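Local coordinates for protein double Glycine Motif Protease domain from AMS/PCAT Transporter (Lachnospiraceae bacterium C6A11, PDB 6MPZ) that probably cleaves the leader peptide from peptide substrates after a double-glycine motif, as the C39 cysteine peptidase domain of an exporting transporter, at residues A[77-82]-A[135-140]; A[89-94]-A[103-108]; A[95-100]-A[131-136]. One frame throughout, in Å; residues are numbered along the deposited sequence.

Contact 1 (A[77-82]-A[135-140]); sequences GYRYEP and TGICLI. With 16P (3,6,9,12,15,18-hexaoxaicosane), chain I.
Three backbone hydrogen bonds join the antiparallel strands here, and the straightest is Tyr78 N to Cys138 O at 2.9 Å, with an N-H...O angle of 177°. The return bond of this hydrogen-bonded pair runs from Cys138 N to Tyr78 O, whose carbonyl points almost straight at the donor. Beyond strand 74-79, Tyr80 N donates to Gly136 O over 2.8 Å in the plane of that carbonyl. At Gly136 the chain turns a corner with phi 118°, a backbone shape that favours glycine because a CB would jam against the preceding carbonyl oxygen.

Tyr78 and Tyr80 lie on the same side as Cys138. Both tyrosines hold CG anti to the carbonyl carbon, and the Tyr80 hydroxyl OH sits 3.4 Å above the plane of the Tyr78 ring, over its centre. Cys138 SG, anti to its backbone N, reaches the edge of the Tyr80 ring 5.2 Å from the centroid, a sulfur-aromatic contact. The Ile140 and Tyr78 side chains cross at about a right angle, CG1 meeting CD1 at 4.0 Å.

On the other face, Arg79 extends with CG anti to N and bends at chi3 (-133°), which brings one guanidinium face over Ile137 CD1, 3.5 Å from Arg79 NH1. The same NH1 lies 2.7 Å from O1 of the hexaoxaicosane, which comes in at the guanidinium edge.

Outside the pair, Leu85 of helix 82-88 packs on Tyr80 and Cys138, while the bound leader peptide takes backbone bonds from Gly77 and a side-chain bond at Arg79 N. Strand 74-79 is an outermost strand of the sheet: its inner edge pairs with strand 137-142, while the other side meets the bound peptide. The positive guanidinium of Arg79 probably polarises the nearby ether oxygen.

Contact 2 (A[89-94]-A[103-108]); sequences GTFPCI and VVLKGF
Phe91 lies beside Leu105, the two side chains pointing the same way, and its ring is set against Gly107 by CG standing anti to the carbonyl carbon (chi1 -44°). Gly107 CA sits over the centre of the ring, 3.8 Å from the centroid and 6° off the normal, which defines a CH-pi contact. The opposite face is covered toward its rim by the carbonyl carbon of Gly89. Leu105 CD2 meets CE1 of Phe91 at 3.9 Å, and the tip CZ approaches CE2 of Phe108, whose side chain crosses that of Phe91 at about a right angle.

Lys106 and Gly107 both oppose Tyr114 on strand 112-117, a classic beta bulge. Gly107 there adopts a positive phi, where a CB would clash with the preceding carbonyl oxygen and also approach the Phe91 ring.

Farther along, Cys93 SG takes the crowded position between N and the carbonyl carbon (chi1 59°) and rests 3.7 Å from Leu105 CB. On the other face, Pro92 CB, after a cis peptide bond, touches Val104 CG1 at 3.8 Å. Between these faces run two backbone bonds: Leu105 N to Cys93 O, 2.8 Å and nearly along the C=O axis, and Cys93 N to Leu105 O at 3.1 Å, in the carbonyl plane.

Helix 27-38 packs on Pro92, Ile94 and Val104, whereas Cys138 of strand 137-142 meets Cys93. The antiparallel hairpin thus seals its polar backbone between apolar layers: the Cys93-Leu105 pair satisfies its own amides and carbonyls. Leu105 O also receives a CA-H...O contact from Pro92 CA (3.3 Å), so this oxygen is held by both Cys93 N and Pro92 CA.

Contact 3 (A[95-100]-A[131-136]); sequences IHWNFN and DRSFTG
The end of helix 127-133 and the short strand 134-135 dock here against the far end of strand 93-97 and the turn leading to strand 101-109. The firmest tie is Asn98 N to Ser133 O, 2.9 Å and 171° at the hydrogen, arriving on a lone pair in the carbonyl plane. Thr135 N to His96 O, at 3.4 Å, is straight but weak.

Ser133 CB lies over one face of Trp97 in a CH-pi contact, 3.5 Å from the centroid of the six-membered ring. Ser133 OG lies 3.2 Å from Asn98 OD1, a weak hydrogen bond, and Glu129 O is a second weak partner. Thr135 CG2 lies over the centre of the Phe99 ring at 3.7 Å in a second CH-pi contact, and Thr135 OG1 meets the His96 ring edge at CD2 (3.1 Å). The Ile95 and Phe134 side chains cross at about a right angle, CB meeting CE1 at 3.8 Å; Gly136 N sits over one face of the Phe134 ring.

Trp97 also packs on Val103, and the bound peptide contacts His96 and Asn100. The Asn98 N–Ser133 O bond and the Trp97–Phe134 bridge define the register, while two aliphatic carbons cover aromatic faces through CH-pi contacts.

Contacts 1 and 2 pair strands of the six-stranded antiparallel sheet, 74-79 with 137-142 and 93-97 with 101-109; contact 3 brings strand 134-135 and the end of helix 127-133 onto its strand 93-97. Their centres are 9 Å (1 and 3), 11 Å (1 and 2) and 13 Å (2 and 3) apart. Along the chain, both segments of contact 2 fall between those of contact 1, and the segments of contacts 2 and 3 alternate. Contacts 1 and 3 share Thr135 and Gly136, the corner of the chain. Probable hydrogen bonds from Leu139 N to Ile94 O (2.7 Å) and Ile95 N to Val103 O (3.1 Å) carry the sheet across, linking the peptide-binding edge to its core.

Contact 1 (A[77-82]-A[135-140])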
loop_
_atom_site.group_PDB
_atom_site.type_symbol
_atom_site.label_atom_id
_atom_site.label_comp_id
_atom_site.label_asym_id
_atom_site.label_seq_id
_atom_site.Cartn_x
_atom_site.Cartn_y
_atom_site.Cartn_z
ATOM N N GLY A 77 0.957 -9.220 -5.065
ATOM C CA GLY A 77 2.034 -8.280 -5.424
ATOM C C GLY A 77 2.326 -8.252 -6.930
ATOM O O GLY A 77 2.616 -9.278 -7.539
ATOM N N TYR A 78 2.316 -7.059 -7.511
ATOM C CA TYR A 78 2.609 -6.876 -8.908
ATOM C C TYR A 78 3.763 -5.921 -9.087
ATOM O O TYR A 78 3.966 -5.021 -8.288
ATOM C CB TYR A 78 1.416 -6.251 -9.610
ATOM C CG TYR A 78 0.227 -7.153 -9.814
ATOM C CD1 TYR A 78 -0.746 -7.248 -8.871
ATOM C CD2 TYR A 78 0.065 -7.858 -10.985
ATOM C CE1 TYR A 78 -1.860 -8.041 -9.067
ATOM C CE2 TYR A 78 -1.050 -8.650 -11.202
ATOM C CZ TYR A 78 -2.003 -8.724 -10.227
ATOM O OH TYR A 78 -3.098 -9.514 -10.418
ATOM N N ARG A 79 4.509 -6.139 -10.165
ATOM C CA ARG A 79 5.372 -5.143 -10.743
ATOM C C ARG A 79 4.616 -4.551 -11.952
ATOM O O ARG A 79 4.181 -5.288 -12.848
ATOM C CB ARG A 79 6.660 -5.762 -11.196
ATOM C CG ARG A 79 7.574 -4.827 -11.943
ATOM C CD ARG A 79 8.937 -5.483 -12.095
ATOM N NE ARG A 79 9.901 -4.487 -11.716
ATOM C CZ ARG A 79 10.666 -4.484 -10.639
ATOM N NH1 ARG A 79 10.731 -5.508 -9.797
ATOM N NH2 ARG A 79 11.467 -3.424 -10.474
ATOM N N TYR A 80 4.457 -3.223 -11.923
ATOM C CA TYR A 80 3.718 -2.454 -12.908
ATOM C C TYR A 80 4.613 -1.288 -13.270
ATOM O O TYR A 80 5.214 -0.704 -12.412
ATOM C CB TYR A 80 2.484 -1.829 -12.303
ATOM C CG TYR A 80 1.280 -2.710 -12.068
ATOM C CD1 TYR A 80 0.926 -3.704 -12.940
ATOM C CD2 TYR A 80 0.447 -2.475 -10.974
ATOM C CE1 TYR A 80 -0.222 -4.487 -12.723
ATOM C CE2 TYR A 80 -0.698 -3.263 -10.743
ATOM C CZ TYR A 80 -1.016 -4.246 -11.621
ATOM O OH TYR A 80 -2.122 -4.990 -11.381
ATOM N N GLU A 81 4.668 -0.948 -14.537
ATOM C CA GLU A 81 5.136 0.387 -14.936
ATOM C C GLU A 81 4.035 1.393 -14.587
ATOM O O GLU A 81 2.851 1.011 -14.444
ATOM C CB GLU A 81 5.500 0.402 -16.422
ATOM C CG GLU A 81 4.427 -0.030 -17.377
ATOM C CD GLU A 81 4.976 -0.680 -18.599
ATOM O OE1 GLU A 81 6.139 -0.338 -19.007
ATOM O OE2 GLU A 81 4.202 -1.547 -19.074
ATOM N N PRO A 82 4.421 2.673 -14.398
ATOM C CA PRO A 82 3.487 3.725 -14.045
ATOM C C PRO A 82 2.209 3.749 -14.882
ATOM O O PRO A 82 1.144 3.838 -14.298
ATOM C CB PRO A 82 4.308 5.000 -14.260
ATOM C CG PRO A 82 5.696 4.617 -14.043
ATOM C CD PRO A 82 5.800 3.187 -14.513
ATOM N N THR A 135 8.444 2.916 -7.533
ATOM C CA THR A 135 9.512 1.994 -7.978
ATOM C C THR A 135 9.029 0.860 -8.843
ATOM O O THR A 135 9.837 0.109 -9.386
ATOM C CB THR A 135 10.196 1.277 -6.783
ATOM O OG1 THR A 135 9.292 0.311 -6.209
ATOM C CG2 THR A 135 10.638 2.246 -5.764
ATOM N N GLY A 136 7.722 0.654 -8.880
ATOM C CA GLY A 136 7.146 -0.384 -9.686
ATOM C C GLY A 136 6.402 -1.438 -8.925
ATOM O O GLY A 136 5.575 -2.137 -9.550
ATOM N N ILE A 137 6.653 -1.576 -7.611
ATOM C CA ILE A 137 6.014 -2.647 -6.810
ATOM C C ILE A 137 4.698 -2.134 -6.148
ATOM O O ILE A 137 4.701 -1.123 -5.469
ATOM C CB ILE A 137 6.949 -3.198 -5.696
ATOM C CG1 ILE A 137 8.330 -3.629 -6.254
ATOM C CG2 ILE A 137 6.290 -4.373 -4.995
ATOM C CD1 ILE A 137 8.318 -4.709 -7.335
ATOM N N CYS A 138 3.618 -2.912 -6.297
ATOM C CA CYS A 138 2.295 -2.510 -5.962
ATOM C C CYS A 138 1.605 -3.677 -5.314
ATOM O O CYS A 138 1.566 -4.751 -5.893
ATOM C CB CYS A 138 1.510 -2.132 -7.227
ATOM S SG CYS A 138 -0.242 -1.732 -6.943
ATOM N N LEU A 139 1.043 -3.459 -4.134
ATOM C CA LEU A 139 0.320 -4.509 -3.453
ATOM C C LEU A 139 -1.143 -4.152 -3.593
ATOM O O LEU A 139 -1.524 -3.068 -3.241
ATOM C CB LEU A 139 0.756 -4.605 -1.980
ATOM C CG LEU A 139 2.293 -4.572 -1.724
ATOM C CD1 LEU A 139 2.627 -4.499 -0.235
ATOM C CD2 LEU A 139 3.023 -5.712 -2.425
ATOM N N ILE A 140 -1.927 -5.123 -4.074
ATOM C CA ILE A 140 -3.268 -4.979 -4.559
ATOM C C ILE A 140 -4.128 -5.880 -3.680
ATOM O O ILE A 140 -3.745 -7.024 -3.398
ATOM C CB ILE A 140 -3.316 -5.394 -6.054
ATOM C CG1 ILE A 140 -2.601 -4.342 -6.930
ATOM C CG2 ILE A 140 -4.748 -5.673 -6.538
ATOM C CD1 ILE A 140 -3.459 -3.131 -7.240
HETATM C C1 16P I . 12.463 -5.848 -6.891
HETATM C C2 16P I . 12.153 -7.292 -7.333
HETATM O O1 16P I . 12.271 -7.447 -8.770
HETATM C C3 16P I . 11.878 -8.698 -9.349
HETATM C C4 16P I . 11.894 -8.527 -10.881
HETATM O O2 16P I . 10.938 -9.420 -11.503
HETATM C C5 16P I . 9.670 -8.777 -11.578
HETATM C C6 16P I . 8.492 -9.507 -12.225
HETATM O O3 16P I . 8.239 -8.729 -13.420
HETATM C C7 16P I . 6.927 -8.726 -13.923
HETATM C C8 16P I . 6.886 -8.060 -15.288
HETATM O O4 16P I . 7.687 -6.822 -15.294
HETATM C C9 16P I . 6.976 -5.613 -15.515
HETATM C C10 16P I . 7.764 -4.585 -16.301
HETATM O O5 16P I . 7.391 -4.747 -17.687
HETATM C C11 16P I . 7.927 -3.765 -18.594
HETATM C C12 16P I . 8.718 -4.416 -19.747
HETATM O O6 16P I . 9.740 -3.543 -20.295
HETATM C C13 16P I . 11.092 -3.709 -19.819
HETATM C C14 16P I . 12.040 -2.636 -20.335
#

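Contact 2 (A[89-94]-A[103-108])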
loop_
_atom_site.group_PDB
_atom_site.type_symbol
_atom_site.label_atom_id
_atom_site.label_comp_id
_atom_site.label_asym_id
_atom_site.label_seq_id
_atom_site.Cartn_x
_atom_site.Cartn_y
_atom_site.Cartn_z
ATOM N N GLY A 89 -4.631 -0.526 -11.994
ATOM C CA GLY A 89 -4.643 -0.523 -10.533
ATOM C C GLY A 89 -6.031 -0.495 -9.930
ATOM O O GLY A 89 -6.952 -0.067 -10.576
ATOM N N THR A 90 -6.183 -0.947 -8.689
ATOM C CA THR A 90 -7.395 -0.735 -7.926
ATOM C C THR A 90 -6.979 -0.114 -6.610
ATOM O O THR A 90 -5.840 -0.308 -6.167
ATOM C CB THR A 90 -8.127 -2.058 -7.709
ATOM O OG1 THR A 90 -7.404 -2.876 -6.763
ATOM C CG2 THR A 90 -8.243 -2.769 -9.028
ATOM N N PHE A 91 -7.905 0.634 -5.996
ATOM C CA PHE A 91 -7.600 1.525 -4.877
ATOM C C PHE A 91 -8.491 1.268 -3.670
ATOM O O PHE A 91 -9.664 0.935 -3.829
ATOM C CB PHE A 91 -7.637 2.979 -5.333
ATOM C CG PHE A 91 -6.938 3.187 -6.643
ATOM C CD1 PHE A 91 -5.569 3.144 -6.714
ATOM C CD2 PHE A 91 -7.661 3.362 -7.837
ATOM C CE1 PHE A 91 -4.903 3.292 -7.947
ATOM C CE2 PHE A 91 -7.010 3.503 -9.067
ATOM C CZ PHE A 91 -5.617 3.474 -9.120
ATOM N N PRO A 92 -7.939 1.356 -2.451
ATOM C CA PRO A 92 -6.525 1.708 -2.204
ATOM C C PRO A 92 -5.595 0.509 -2.476
ATOM O O PRO A 92 -6.040 -0.656 -2.488
ATOM C CB PRO A 92 -6.532 2.036 -0.709
ATOM C CG PRO A 92 -7.536 1.064 -0.164
ATOM C CD PRO A 92 -8.627 1.013 -1.196
ATOM N N CYS A 93 -4.344 0.807 -2.702
ATOM C CA CYS A 93 -3.282 -0.200 -2.865
ATOM C C CYS A 93 -2.044 0.385 -2.180
ATOM O O CYS A 93 -1.972 1.623 -1.943
ATOM C CB CYS A 93 -2.971 -0.505 -4.362
ATOM S SG CYS A 93 -2.442 0.932 -5.370
ATOM N N ILE A 94 -1.073 -0.468 -1.889
ATOM C CA ILE A 94 0.165 -0.015 -1.261
ATOM C C ILE A 94 1.246 -0.054 -2.326
ATOM O O ILE A 94 1.335 -1.038 -3.074
ATOM C CB ILE A 94 0.559 -0.907 -0.026
ATOM C CG1 ILE A 94 -0.497 -0.778 1.104
ATOM C CG2 ILE A 94 1.909 -0.474 0.513
ATOM C CD1 ILE A 94 -0.338 -1.708 2.294
ATOM N N VAL A 103 3.817 3.921 0.808
ATOM C CA VAL A 103 2.719 4.845 0.913
ATOM C C VAL A 103 1.444 4.169 0.407
ATOM O O VAL A 103 1.506 3.125 -0.261
ATOM C CB VAL A 103 3.009 6.133 0.170
ATOM C CG1 VAL A 103 4.297 6.772 0.689
ATOM C CG2 VAL A 103 3.064 5.907 -1.356
ATOM N N VAL A 104 0.288 4.766 0.736
ATOM C CA VAL A 104 -1.011 4.267 0.250
ATOM C C VAL A 104 -1.501 5.089 -0.931
ATOM O O VAL A 104 -1.670 6.296 -0.784
ATOM C CB VAL A 104 -2.094 4.314 1.324
ATOM C CG1 VAL A 104 -3.427 3.786 0.743
ATOM C CG2 VAL A 104 -1.665 3.468 2.495
ATOM N N LEU A 105 -1.728 4.426 -2.073
ATOM C CA LEU A 105 -2.238 5.095 -3.282
ATOM C C LEU A 105 -3.769 5.007 -3.314
ATOM O O LEU A 105 -4.356 3.868 -3.318
ATOM C CB LEU A 105 -1.639 4.501 -4.558
ATOM C CG LEU A 105 -2.038 5.066 -5.946
ATOM C CD1 LEU A 105 -1.823 6.566 -6.026
ATOM C CD2 LEU A 105 -1.259 4.423 -7.075
ATOM N N LYS A 106 -4.397 6.191 -3.313
ATOM C CA LYS A 106 -5.839 6.319 -3.310
ATOM C C LYS A 106 -6.427 6.427 -4.709
ATOM O O LYS A 106 -7.581 6.040 -4.901
ATOM C CB LYS A 106 -6.272 7.525 -2.501
ATOM C CG LYS A 106 -5.887 7.438 -1.026
ATOM C CD LYS A 106 -6.365 8.653 -0.270
ATOM C CE LYS A 106 -5.484 9.830 -0.612
ATOM N NZ LYS A 106 -5.876 11.042 0.093
ATOM N N GLY A 107 -5.618 6.914 -5.658
ATOM C CA GLY A 107 -5.953 6.990 -7.083
ATOM C C GLY A 107 -5.301 8.179 -7.744
ATOM O O GLY A 107 -4.402 8.798 -7.174
ATOM N N PHE A 108 -5.827 8.525 -8.920
ATOM C CA PHE A 108 -5.320 9.600 -9.788
ATOM C C PHE A 108 -6.467 10.520 -10.195
ATOM O O PHE A 108 -7.623 10.072 -10.317
ATOM C CB PHE A 108 -4.710 8.989 -11.040
ATOM C CG PHE A 108 -3.540 8.062 -10.765
ATOM C CD1 PHE A 108 -2.246 8.567 -10.570
ATOM C CD2 PHE A 108 -3.724 6.678 -10.711
ATOM C CE1 PHE A 108 -1.186 7.729 -10.309
ATOM C CE2 PHE A 108 -2.653 5.826 -10.443
ATOM C CZ PHE A 108 -1.389 6.346 -10.255
#

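Contact 3 (A[95-100]-A[131-136])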
loop_
_atom_site.group_PDB
_atom_site.type_symbol
_atom_site.label_atom_id
_atom_site.label_comp_id
_atom_site.label_asym_id
_atom_site.label_seq_id
_atom_site.Cartn_x
_atom_site.Cartn_y
_atom_site.Cartn_z
ATOM N N ILE A 95 2.073 1.003 -2.381
ATOM C CA ILE A 95 3.107 1.086 -3.362
ATOM C C ILE A 95 4.438 1.421 -2.691
ATOM O O ILE A 95 4.477 2.165 -1.697
ATOM C CB ILE A 95 2.801 2.081 -4.518
ATOM C CG1 ILE A 95 2.678 3.538 -4.032
ATOM C CG2 ILE A 95 1.563 1.656 -5.245
ATOM C CD1 ILE A 95 2.624 4.609 -5.121
ATOM N N HIS A 96 5.503 0.836 -3.258
ATOM C CA HIS A 96 6.904 1.039 -2.854
ATOM C C HIS A 96 7.353 2.406 -3.421
ATOM O O HIS A 96 6.971 2.763 -4.520
ATOM C CB HIS A 96 7.704 -0.166 -3.409
ATOM C CG HIS A 96 9.102 -0.310 -2.878
ATOM N ND1 HIS A 96 9.439 -0.111 -1.556
ATOM C CD2 HIS A 96 10.240 -0.708 -3.493
ATOM C CE1 HIS A 96 10.726 -0.332 -1.394
ATOM N NE2 HIS A 96 11.232 -0.703 -2.552
ATOM N N TRP A 97 8.130 3.168 -2.662
ATOM C CA TRP A 97 8.338 4.611 -2.913
ATOM C C TRP A 97 9.775 4.994 -2.588
ATOM O O TRP A 97 10.213 4.814 -1.446
ATOM C CB TRP A 97 7.375 5.410 -2.010
ATOM C CG TRP A 97 7.161 6.892 -2.296
ATOM C CD1 TRP A 97 7.697 7.951 -1.621
ATOM C CD2 TRP A 97 6.298 7.456 -3.290
ATOM N NE1 TRP A 97 7.212 9.141 -2.131
ATOM C CE2 TRP A 97 6.368 8.867 -3.163
ATOM C CE3 TRP A 97 5.474 6.901 -4.288
ATOM C CZ2 TRP A 97 5.665 9.732 -4.008
ATOM C CZ3 TRP A 97 4.761 7.768 -5.123
ATOM C CH2 TRP A 97 4.876 9.159 -4.990
ATOM N N ASN A 98 10.476 5.542 -3.584
ATOM C CA ASN A 98 11.905 5.915 -3.496
ATOM C C ASN A 98 12.838 4.792 -3.017
ATOM O O ASN A 98 13.847 5.074 -2.405
ATOM C CB ASN A 98 12.058 7.163 -2.617
ATOM C CG ASN A 98 11.301 8.341 -3.170
ATOM O OD1 ASN A 98 11.182 8.478 -4.387
ATOM N ND2 ASN A 98 10.758 9.178 -2.297
ATOM N N PHE A 99 12.454 3.536 -3.254
ATOM C CA PHE A 99 13.222 2.328 -2.855
ATOM C C PHE A 99 13.372 2.109 -1.334
ATOM O O PHE A 99 14.050 1.208 -0.915
ATOM C CB PHE A 99 14.594 2.279 -3.585
ATOM C CG PHE A 99 14.477 2.324 -5.085
ATOM C CD1 PHE A 99 14.181 1.160 -5.801
ATOM C CD2 PHE A 99 14.583 3.529 -5.786
ATOM C CE1 PHE A 99 14.019 1.188 -7.189
ATOM C CE2 PHE A 99 14.425 3.559 -7.168
ATOM C CZ PHE A 99 14.137 2.382 -7.871
ATOM N N ASN A 100 12.633 2.881 -0.553
ATOM C CA ASN A 100 12.810 3.183 0.876
ATOM C C ASN A 100 11.599 3.024 1.802
ATOM O O ASN A 100 11.736 2.993 3.020
ATOM C CB ASN A 100 12.854 4.732 0.932
ATOM C CG ASN A 100 14.206 5.260 1.038
ATOM O OD1 ASN A 100 14.442 6.279 1.664
ATOM N ND2 ASN A 100 15.130 4.583 0.402
ATOM N N ASP A 131 5.785 9.425 -11.183
ATOM C CA ASP A 131 6.447 8.494 -12.103
ATOM C C ASP A 131 7.888 8.182 -11.704
ATOM O O ASP A 131 8.319 7.038 -11.869
ATOM C CB ASP A 131 6.393 8.989 -13.561
ATOM C CG ASP A 131 4.963 8.943 -14.175
ATOM O OD1 ASP A 131 4.003 8.419 -13.552
ATOM O OD2 ASP A 131 4.783 9.429 -15.309
ATOM N N ARG A 132 8.643 9.154 -11.161
ATOM C CA ARG A 132 10.005 8.826 -10.690
ATOM C C ARG A 132 10.078 8.174 -9.305
ATOM O O ARG A 132 10.987 7.391 -9.061
ATOM C CB ARG A 132 10.960 10.006 -10.799
ATOM C CG ARG A 132 10.719 11.220 -9.950
ATOM C CD ARG A 132 11.927 12.170 -9.924
ATOM N NE ARG A 132 11.730 13.336 -10.810
ATOM C CZ ARG A 132 11.025 14.431 -10.522
ATOM N NH1 ARG A 132 10.537 14.635 -9.307
ATOM N NH2 ARG A 132 10.955 15.389 -11.446
ATOM N N SER A 133 9.127 8.486 -8.427
ATOM C CA SER A 133 9.106 8.007 -7.039
ATOM C C SER A 133 8.515 6.579 -6.880
ATOM O O SER A 133 9.023 5.760 -6.086
ATOM C CB SER A 133 8.318 8.965 -6.141
ATOM O OG SER A 133 9.010 10.173 -6.008
ATOM N N PHE A 134 7.481 6.264 -7.648
ATOM C CA PHE A 134 6.971 4.887 -7.667
ATOM C C PHE A 134 8.034 3.931 -8.284
ATOM O O PHE A 134 8.458 4.118 -9.407
ATOM C CB PHE A 134 5.693 4.862 -8.449
ATOM C CG PHE A 134 5.131 3.497 -8.706
ATOM C CD1 PHE A 134 4.833 2.658 -7.663
ATOM C CD2 PHE A 134 4.886 3.071 -10.001
ATOM C CE1 PHE A 134 4.294 1.399 -7.904
ATOM C CE2 PHE A 134 4.336 1.810 -10.245
ATOM C CZ PHE A 134 4.051 0.969 -9.188
ATOM N N THR A 135 8.444 2.916 -7.533
ATOM C CA THR A 135 9.512 1.994 -7.978
ATOM C C THR A 135 9.029 0.860 -8.843
ATOM O O THR A 135 9.837 0.109 -9.386
ATOM C CB THR A 135 10.196 1.277 -6.783
ATOM O OG1 THR A 135 9.292 0.311 -6.209
ATOM C CG2 THR A 135 10.638 2.246 -5.764
ATOM N N GLY A 136 7.722 0.654 -8.880
ATOM C CA GLY A 136 7.146 -0.384 -9.686
ATOM C C GLY A 136 6.402 -1.438 -8.925
ATOM O O GLY A 136 5.575 -2.137 -9.550
#